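PDB 2R2A: uncharacterized protein from Neisseria meningitidis MC58, which is of unknown function but, as the N-terminal domain of a zonular occludens toxin-like membrane protein, has a P-loop NTPase fold that probably binds nucleotide. Local coordinates for residues C8-T13 against K146-A151; S16-K21 against L129-K134; I87-I92 against Q122-F127. One frame throughout, in Å; residues are numbered along the deposited sequence.

Contact 1: residues C8-T13 against K146-A151; sequences CLITGT and KHYHIA
Thr11 meets His149 because the threonine OG1 sits between its own backbone N and carbonyl carbon (chi1 57°), while the CG of His149 is anti to the backbone N (chi1 176°). Within the parallel part of the mixed sheet of this P-loop NTPase-like fold, OG1 then lies at the edge and in the plane of the His149 ring and hydrogen-bonds ND1 at 2.7 Å; either atom could be the donor. The same hydroxyl also approaches the edge of a second imidazole, with Thr11 OG1 2.9 Å from His147 CE1. Leu9 and His147 run side by side, and Leu9 CD2 stands over the centre of the imidazole face, 3.6 Å from the ring centroid, a CH-pi contact. Trp163 of the neighbouring strand 158-163 also meets the His147 ring, the two planes at about 40°.

The other face of the sheet carries Cys8, Ile10 and Tyr148. Cys8 SG comes obliquely to the tyrosine ring, 4.0 Å from Tyr148 CD2, and Ile10 CG1 reaches the ring edge 4.1 Å from the same CD2. Lys146 NZ hydrogen-bonds Tyr148 OH at 2.7 Å, which ties down the far end of the ring. Met25 of helix 18-28 also packs on this tyrosine.

Four backbone hydrogen bonds join the parallel strands; Leu9 N to Lys146 O, at 2.8 Å, is the first. Past the last one, from Ile150 N to Thr11 O, a water takes over: it accepts from Thr13 N and donates to Ile150 O at 2.7 Å.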
loop_
_atom_site.group_PDB
_atom_site.type_symbol
_atom_site.label_atom_id
_atom_site.label_comp_id
_atom_site.label_asym_id
_atom_site.label_seq_id
_atom_site.Cartn_x
_atom_site.Cartn_y
_atom_site.Cartn_z
ATOM N N CYS A 8 -0.752 -6.064 -0.512
ATOM C CA CYS A 8 -1.791 -5.890 0.494
ATOM C C CYS A 8 -2.563 -4.616 0.167
ATOM O O CYS A 8 -1.961 -3.547 -0.066
ATOM C CB CYS A 8 -1.146 -5.775 1.877
ATOM S SG CYS A 8 -2.334 -5.397 3.201
ATOM N N LEU A 9 -3.889 -4.725 0.188
ATOM C CA LEU A 9 -4.790 -3.594 -0.063
ATOM C C LEU A 9 -5.496 -3.143 1.236
ATOM O O LEU A 9 -6.012 -3.988 1.997
ATOM C CB LEU A 9 -5.810 -3.999 -1.116
ATOM C CG LEU A 9 -6.978 -3.055 -1.425
ATOM C CD1 LEU A 9 -6.506 -1.690 -1.959
ATOM C CD2 LEU A 9 -7.934 -3.697 -2.437
ATOM N N ILE A 10 -5.515 -1.835 1.502
ATOM C CA ILE A 10 -6.254 -1.331 2.632
ATOM C C ILE A 10 -7.257 -0.298 2.088
ATOM O O ILE A 10 -6.867 0.673 1.438
ATOM C CB ILE A 10 -5.359 -0.729 3.698
ATOM C CG1 ILE A 10 -4.362 -1.761 4.304
ATOM C CG2 ILE A 10 -6.281 -0.153 4.806
ATOM C CD1 ILE A 10 -3.127 -1.087 5.029
ATOM N N THR A 11 -8.545 -0.445 2.379
ATOM C CA THR A 11 -9.536 0.485 1.885
ATOM C C THR A 11 -10.440 0.970 3.022
ATOM O O THR A 11 -10.412 0.399 4.140
ATOM C CB THR A 11 -10.430 -0.127 0.730
ATOM O OG1 THR A 11 -11.082 -1.341 1.190
ATOM C CG2 THR A 11 -9.501 -0.454 -0.479
ATOM N N GLY A 12 -11.176 2.025 2.722
ATOM C CA GLY A 12 -12.061 2.679 3.705
ATOM C C GLY A 12 -12.160 4.158 3.404
ATOM O O GLY A 12 -11.330 4.728 2.701
ATOM N N THR A 13 -13.249 4.759 3.854
ATOM C CA THR A 13 -13.495 6.174 3.559
ATOM C C THR A 13 -12.436 7.074 4.250
ATOM O O THR A 13 -11.765 6.655 5.222
ATOM C CB THR A 13 -14.893 6.600 4.095
ATOM O OG1 THR A 13 -14.916 6.472 5.511
ATOM C CG2 THR A 13 -15.999 5.759 3.533
ATOM N N LYS A 146 -3.960 -9.975 0.355
ATOM C CA LYS A 146 -4.541 -9.588 1.644
ATOM C C LYS A 146 -5.287 -8.253 1.471
ATOM O O LYS A 146 -4.729 -7.275 0.985
ATOM C CB LYS A 146 -3.468 -9.516 2.759
ATOM C CG LYS A 146 -4.007 -9.017 4.127
ATOM C CD LYS A 146 -3.130 -9.465 5.317
ATOM C CE LYS A 146 -1.871 -8.573 5.566
ATOM N NZ LYS A 146 -1.299 -8.610 7.027
ATOM N N HIS A 147 -6.565 -8.210 1.831
ATOM C CA HIS A 147 -7.348 -6.974 1.693
ATOM C C HIS A 147 -7.964 -6.662 3.047
ATOM O O HIS A 147 -8.626 -7.503 3.600
ATOM C CB HIS A 147 -8.386 -7.159 0.579
ATOM C CG HIS A 147 -9.347 -6.031 0.343
ATOM N ND1 HIS A 147 -9.196 -4.748 0.831
ATOM C CD2 HIS A 147 -10.455 -5.998 -0.442
ATOM C CE1 HIS A 147 -10.178 -3.982 0.381
ATOM N NE2 HIS A 147 -10.956 -4.728 -0.387
ATOM N N TYR A 148 -7.630 -5.505 3.628
ATOM C CA TYR A 148 -8.326 -5.029 4.830
ATOM C C TYR A 148 -9.210 -3.891 4.441
ATOM O O TYR A 148 -8.801 -3.003 3.666
ATOM C CB TYR A 148 -7.311 -4.440 5.805
ATOM C CG TYR A 148 -6.384 -5.426 6.443
ATOM C CD1 TYR A 148 -6.850 -6.427 7.300
ATOM C CD2 TYR A 148 -5.019 -5.327 6.221
ATOM C CE1 TYR A 148 -5.926 -7.312 7.944
ATOM C CE2 TYR A 148 -4.126 -6.190 6.816
ATOM C CZ TYR A 148 -4.578 -7.185 7.681
ATOM O OH TYR A 148 -3.639 -8.022 8.278
ATOM N N HIS A 149 -10.416 -3.881 4.968
ATOM C CA HIS A 149 -11.288 -2.745 4.746
ATOM C C HIS A 149 -11.816 -2.299 6.131
ATOM O O HIS A 149 -12.232 -3.150 6.960
ATOM C CB HIS A 149 -12.475 -3.139 3.855
ATOM C CG HIS A 149 -13.462 -2.013 3.681
ATOM N ND1 HIS A 149 -13.293 -1.024 2.730
ATOM C CD2 HIS A 149 -14.598 -1.706 4.345
ATOM C CE1 HIS A 149 -14.303 -0.165 2.813
ATOM N NE2 HIS A 149 -15.078 -0.534 3.809
ATOM N N ILE A 150 -11.772 -1.003 6.400
ATOM C CA ILE A 150 -12.281 -0.465 7.654
ATOM C C ILE A 150 -13.738 -0.055 7.448
ATOM O O ILE A 150 -14.053 0.862 6.673
ATOM C CB ILE A 150 -11.420 0.750 8.146
ATOM C CG1 ILE A 150 -9.940 0.328 8.238
ATOM C CG2 ILE A 150 -11.977 1.262 9.508
ATOM C CD1 ILE A 150 -9.012 1.544 8.395
ATOM N N ALA A 151 -14.633 -0.762 8.130
ATOM C CA ALA A 151 -16.043 -0.461 8.039
ATOM C C ALA A 151 -16.459 0.252 9.319
ATOM O O ALA A 151 -15.907 -0.011 10.401
ATOM C CB ALA A 151 -16.826 -1.774 7.858
HETATM O O HOH W 1 -14.916 3.093 5.517
#

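Contact 2: residues S16-K21 against L129-K134; sequences SGKTLK and LTQGPK. With SO4 (sulfate ion), chain C.
Lys18, in the strand 7-11, loop, helix 18-28 unit that fits a Walker A P-loop, meets Leu129 near the end of the neighbouring strand 125-130. The apolar part is small: Leu129 points toward the helix, and its CD2 branch rests 4.0 Å from Lys18 CB. The same methyl makes a van der Waals contact with a hydroxyl oxygen, Leu129 CD2 lying 4.2 Å from Thr19 OG1, so one leucine branch touches two consecutive residues of the first helical turn.

No hydrogen bond links the two segments. Their polar approach is instead by carbon to oxygen, Lys18 CD coming within 3.4 Å of Thr130 O as the aliphatic chain passes the strand end. The polar ends of the strand side turn to other partners: Thr130 OG1 to Gln97, and Gln131 NE2 to Glu95. Asp94 and Glu95 directly follow the hydrophobic strand 90-93, consistent with a Walker B element beside the P-loop.

Hydrogen bonds to a sulfate, probably from the crystallisation liquor, form the third group. Lys18 N donates to sulfate O4 at 2.9 Å. Thr19 N donates to sulfate O3 at 3.0 Å. Gly17 N, at the helix N-cap, donates to sulfate O2 at 3.0 Å and, in a longer bond, to O4; Gly15 N adds another. The anion thus occupies the place where a nucleotide phosphate would be expected, and the helix N terminus should favour its charge. Bends at chi3 (-61°) and chi4 (-67°) carry CE and then NZ round, and the ammonium is gripped between Gly12 O and the sulfate, with Lys18 NZ 2.8 Å from O4.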
loop_
_atom_site.group_PDB
_atom_site.type_symbol
_atom_site.label_atom_id
_atom_site.label_comp_id
_atom_site.label_asym_id
_atom_site.label_seq_id
_atom_site.Cartn_x
_atom_site.Cartn_y
_atom_site.Cartn_z
ATOM N N SER A 16 -11.397 7.113 8.187
ATOM C CA SER A 16 -11.678 5.793 8.791
ATOM C C SER A 16 -10.473 5.235 9.551
ATOM O O SER A 16 -10.610 4.302 10.327
ATOM C CB SER A 16 -12.151 4.783 7.712
ATOM O OG SER A 16 -11.112 4.516 6.779
ATOM N N GLY A 17 -9.273 5.748 9.281
ATOM C CA GLY A 17 -8.043 5.344 9.990
ATOM C C GLY A 17 -7.119 4.386 9.244
ATOM O O GLY A 17 -6.413 3.570 9.861
ATOM N N LYS A 18 -7.075 4.514 7.926
ATOM C CA LYS A 18 -6.262 3.636 7.117
ATOM C C LYS A 18 -4.773 3.935 7.378
ATOM O O LYS A 18 -3.989 3.014 7.565
ATOM C CB LYS A 18 -6.565 3.811 5.605
ATOM C CG LYS A 18 -7.982 3.453 5.116
ATOM C CD LYS A 18 -8.085 3.666 3.556
ATOM C CE LYS A 18 -7.821 5.131 3.104
ATOM N NZ LYS A 18 -8.922 6.053 3.598
ATOM N N THR A 19 -4.386 5.220 7.373
ATOM C CA THR A 19 -2.983 5.545 7.573
ATOM C C THR A 19 -2.514 5.135 8.974
ATOM O O THR A 19 -1.425 4.581 9.120
ATOM C CB THR A 19 -2.658 7.046 7.314
ATOM O OG1 THR A 19 -2.941 7.348 5.951
ATOM C CG2 THR A 19 -1.168 7.308 7.530
ATOM N N LEU A 20 -3.315 5.399 9.994
ATOM C CA LEU A 20 -2.890 4.986 11.366
ATOM C C LEU A 20 -2.795 3.472 11.497
ATOM O O LEU A 20 -1.884 2.973 12.146
ATOM C CB LEU A 20 -3.867 5.501 12.415
ATOM C CG LEU A 20 -3.828 7.008 12.648
ATOM C CD1 LEU A 20 -4.999 7.332 13.493
ATOM C CD2 LEU A 20 -2.508 7.384 13.332
ATOM N N LYS A 21 -3.724 2.730 10.872
ATOM C CA LYS A 21 -3.557 1.268 10.838
ATOM C C LYS A 21 -2.235 0.855 10.148
ATOM O O LYS A 21 -1.509 -0.019 10.638
ATOM C CB LYS A 21 -4.777 0.588 10.194
ATOM C CG LYS A 21 -4.674 -0.942 10.129
ATOM C CD LYS A 21 -4.614 -1.485 11.576
ATOM C CE LYS A 21 -4.449 -2.994 11.645
ATOM N NZ LYS A 21 -4.451 -3.298 13.140
ATOM N N LEU A 129 -3.188 1.829 -0.329
ATOM C CA LEU A 129 -4.328 2.327 0.433
ATOM C C LEU A 129 -5.169 3.145 -0.530
ATOM O O LEU A 129 -4.618 3.910 -1.386
ATOM C CB LEU A 129 -3.844 3.243 1.569
ATOM C CG LEU A 129 -3.185 2.587 2.788
ATOM C CD1 LEU A 129 -1.912 1.924 2.384
ATOM C CD2 LEU A 129 -2.924 3.673 3.862
ATOM N N THR A 130 -6.497 2.990 -0.444
ATOM C CA THR A 130 -7.299 3.831 -1.305
ATOM C C THR A 130 -8.674 3.832 -0.652
ATOM O O THR A 130 -8.901 3.071 0.307
ATOM C CB THR A 130 -7.335 3.329 -2.804
ATOM O OG1 THR A 130 -8.102 4.265 -3.601
ATOM C CG2 THR A 130 -8.011 1.960 -2.911
ATOM N N GLN A 131 -9.584 4.647 -1.173
ATOM C CA GLN A 131 -10.889 4.753 -0.591
ATOM C C GLN A 131 -11.820 3.612 -1.023
ATOM O O GLN A 131 -12.773 3.287 -0.285
ATOM C CB GLN A 131 -11.527 6.108 -0.976
ATOM C CG GLN A 131 -10.764 7.226 -0.284
ATOM C CD GLN A 131 -11.177 8.587 -0.765
ATOM O OE1 GLN A 131 -12.331 8.927 -0.651
ATOM N NE2 GLN A 131 -10.221 9.364 -1.325
ATOM N N GLY A 132 -11.585 3.032 -2.195
ATOM C CA GLY A 132 -12.463 1.952 -2.673
ATOM C C GLY A 132 -11.681 1.126 -3.685
ATOM O O GLY A 132 -10.927 1.677 -4.493
ATOM N N PRO A 133 -11.876 -0.205 -3.667
ATOM C CA PRO A 133 -11.027 -1.027 -4.533
ATOM C C PRO A 133 -11.198 -0.677 -6.036
ATOM O O PRO A 133 -10.238 -0.750 -6.778
ATOM C CB PRO A 133 -11.532 -2.477 -4.278
ATOM C CG PRO A 133 -12.389 -2.414 -3.139
ATOM C CD PRO A 133 -12.865 -0.998 -2.896
ATOM N N LYS A 134 -12.403 -0.282 -6.460
ATOM C CA LYS A 134 -12.657 -0.086 -7.908
ATOM C C LYS A 134 -12.026 1.180 -8.491
ATOM O O LYS A 134 -12.150 1.444 -9.684
ATOM C CB LYS A 134 -14.149 -0.131 -8.198
ATOM C CG LYS A 134 -14.748 -1.524 -7.884
ATOM C CD LYS A 134 -16.233 -1.473 -8.083
ATOM C CE LYS A 134 -16.787 -2.887 -8.210
ATOM N NZ LYS A 134 -18.279 -2.937 -8.122
HETATM S S SO4 C . -7.586 7.750 6.691
HETATM O O1 SO4 C . -7.908 8.735 5.731
HETATM O O2 SO4 C . -7.962 8.114 8.021
HETATM O O3 SO4 C . -6.153 7.543 6.563
HETATM O O4 SO4 C . -8.318 6.535 6.330
#

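Contact 3: residues I87-I92 against Q122-F127; sequences IGSIVI and QGIDIF
A beta-alpha-beta crossover brings strands 90-93 and 125-130 together as parallel neighbours at the heart of the sheet, with helix 111-114 in the connection. Val91 is central to the pairing: its N donates to Asp125 O, and its O accepts from Phe127 N, both at 2.8 Å. Asp125 N bonds Ser89 O in a longer and less straight link of 3.1 Å. Before the strands proper, Gly88 N already reaches Gln122 O at 2.8 Å, where Gly88 and Gly123, both with positive phi, lie against each other.

On the face carrying Ile90, Ile92 and Phe127, the two isoleucines lie beside the phenylalanine and point the same way. Ile90 CG2 stands at the ring edge, 4.0 Å from Phe127 CE2, whereas Ile92 CG1 approaches obliquely, 3.9 Å from Phe127 CD2. Met22 of helix 18-28 packs on both Ile92 and Phe127. Asp125 shares this face, its carboxylate held by a salt bridge to Arg41 and a bond from Glu6 N.

On the opposite face, the one carrying Val91, Val91 CG2 meets Ile124 CG2 at 3.8 Å. Ser89 OG hydrogen-bonds Asn86 O; the chi2 of Ile124 (-64°) swings a methyl against that hydroxyl, a nonpolar contact with CD1 3.2 Å from Ser89 OG.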
loop_
_atom_site.group_PDB
_atom_site.type_symbol
_atom_site.label_atom_id
_atom_site.label_comp_id
_atom_site.label_asym_id
_atom_site.label_seq_id
_atom_site.Cartn_x
_atom_site.Cartn_y
_atom_site.Cartn_z
ATOM N N ILE A 87 16.271 -3.818 -4.134
ATOM C CA ILE A 87 15.722 -5.180 -4.032
ATOM C C ILE A 87 15.319 -5.480 -2.585
ATOM O O ILE A 87 15.960 -5.007 -1.644
ATOM C CB ILE A 87 16.687 -6.281 -4.602
ATOM C CG1 ILE A 87 17.751 -6.696 -3.582
ATOM C CG2 ILE A 87 17.288 -5.848 -5.956
ATOM C CD1 ILE A 87 18.955 -7.483 -4.187
ATOM N N GLY A 88 14.219 -6.216 -2.426
ATOM C CA GLY A 88 13.684 -6.584 -1.124
ATOM C C GLY A 88 13.102 -5.413 -0.342
ATOM O O GLY A 88 12.987 -5.471 0.881
ATOM N N SER A 89 12.712 -4.349 -1.035
ATOM C CA SER A 89 12.222 -3.160 -0.335
ATOM C C SER A 89 10.710 -3.267 -0.125
ATOM O O SER A 89 10.076 -4.209 -0.607
ATOM C CB SER A 89 12.634 -1.867 -1.080
ATOM O OG SER A 89 12.108 -1.827 -2.390
ATOM N N ILE A 90 10.156 -2.293 0.572
ATOM C CA ILE A 90 8.727 -2.253 0.875
ATOM C C ILE A 90 8.142 -0.962 0.299
ATOM O O ILE A 90 8.690 0.118 0.531
ATOM C CB ILE A 90 8.544 -2.293 2.438
ATOM C CG1 ILE A 90 9.094 -3.597 3.042
ATOM C CG2 ILE A 90 7.025 -2.084 2.824
ATOM C CD1 ILE A 90 9.110 -3.663 4.596
ATOM N N VAL A 91 7.006 -1.036 -0.411
ATOM C CA VAL A 91 6.488 0.169 -1.045
ATOM C C VAL A 91 5.101 0.392 -0.452
ATOM O O VAL A 91 4.334 -0.552 -0.409
ATOM C CB VAL A 91 6.369 -0.038 -2.574
ATOM C CG1 VAL A 91 5.666 1.122 -3.209
ATOM C CG2 VAL A 91 7.778 -0.258 -3.245
ATOM N N ILE A 92 4.805 1.593 0.051
ATOM C CA ILE A 92 3.470 1.885 0.627
ATOM C C ILE A 92 2.935 3.111 -0.111
ATOM O O ILE A 92 3.550 4.205 -0.049
ATOM C CB ILE A 92 3.539 2.204 2.155
ATOM C CG1 ILE A 92 4.197 1.017 2.899
ATOM C CG2 ILE A 92 2.149 2.609 2.712
ATOM C CD1 ILE A 92 4.684 1.353 4.360
ATOM N N GLN A 122 11.798 -9.308 -7.501
ATOM C CA GLN A 122 12.538 -8.250 -6.802
ATOM C C GLN A 122 12.273 -8.265 -5.281
ATOM O O GLN A 122 12.785 -7.406 -4.559
ATOM C CB GLN A 122 12.256 -6.864 -7.409
ATOM C CG GLN A 122 12.778 -6.658 -8.833
ATOM C CD GLN A 122 11.850 -7.238 -9.911
ATOM O OE1 GLN A 122 10.642 -6.973 -9.930
ATOM N NE2 GLN A 122 12.424 -8.028 -10.814
ATOM N N GLY A 123 11.515 -9.270 -4.818
ATOM C CA GLY A 123 11.178 -9.475 -3.408
ATOM C C GLY A 123 10.497 -8.272 -2.762
ATOM O O GLY A 123 10.683 -8.027 -1.569
ATOM N N ILE A 124 9.717 -7.525 -3.549
ATOM C CA ILE A 124 9.141 -6.249 -3.102
ATOM C C ILE A 124 7.753 -6.434 -2.467
ATOM O O ILE A 124 6.838 -6.907 -3.133
ATOM C CB ILE A 124 8.969 -5.246 -4.283
ATOM C CG1 ILE A 124 10.296 -5.035 -5.046
ATOM C CG2 ILE A 124 8.346 -3.934 -3.801
ATOM C CD1 ILE A 124 11.366 -4.392 -4.212
ATOM N N ASP A 125 7.599 -6.051 -1.200
ATOM C CA ASP A 125 6.264 -6.007 -0.580
ATOM C C ASP A 125 5.588 -4.683 -0.880
ATOM O O ASP A 125 6.205 -3.636 -0.815
ATOM C CB ASP A 125 6.341 -6.262 0.912
ATOM C CG ASP A 125 6.431 -7.746 1.232
ATOM O OD1 ASP A 125 5.363 -8.399 1.303
ATOM O OD2 ASP A 125 7.557 -8.262 1.381
ATOM N N ILE A 126 4.310 -4.719 -1.231
ATOM C CA ILE A 126 3.633 -3.515 -1.642
ATOM C C ILE A 126 2.357 -3.390 -0.806
ATOM O O ILE A 126 1.680 -4.381 -0.597
ATOM C CB ILE A 126 3.214 -3.599 -3.144
ATOM C CG1 ILE A 126 4.454 -3.742 -4.045
ATOM C CG2 ILE A 126 2.339 -2.361 -3.520
ATOM C CD1 ILE A 126 4.149 -4.165 -5.521
ATOM N N PHE A 127 2.092 -2.201 -0.268
ATOM C CA PHE A 127 0.787 -1.895 0.400
ATOM C C PHE A 127 0.157 -0.774 -0.408
ATOM O O PHE A 127 0.810 0.248 -0.643
ATOM C CB PHE A 127 1.008 -1.396 1.821
ATOM C CG PHE A 127 1.579 -2.432 2.733
ATOM C CD1 PHE A 127 0.741 -3.191 3.532
ATOM C CD2 PHE A 127 2.970 -2.696 2.740
ATOM C CE1 PHE A 127 1.264 -4.208 4.382
ATOM C CE2 PHE A 127 3.495 -3.722 3.566
ATOM C CZ PHE A 127 2.660 -4.454 4.381
#

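Overall arrangement
From the N terminus, strand 7-11 runs into the loop that leads to helix 18-28, so the first halves of contacts 1 and 2 come almost consecutively. After three further strands and a short helix come strand 90-93 and then strand 125-130, whose early part closes contact 3 and whose end closes contact 2; strand 144-152 finally closes contact 1. The three loops nest without crossing, contact 3 inside contact 2 and contact 2 inside contact 1. Strands 90-93, 125-130, 7-11 and 144-152 are successive neighbours in one sheet, with helix 18-28 packed against it. Contacts 1 and 2, centres about 6 Å apart, share the probable phosphate-binding loop, while contact 3 lies on the opposite side of the chain's centre.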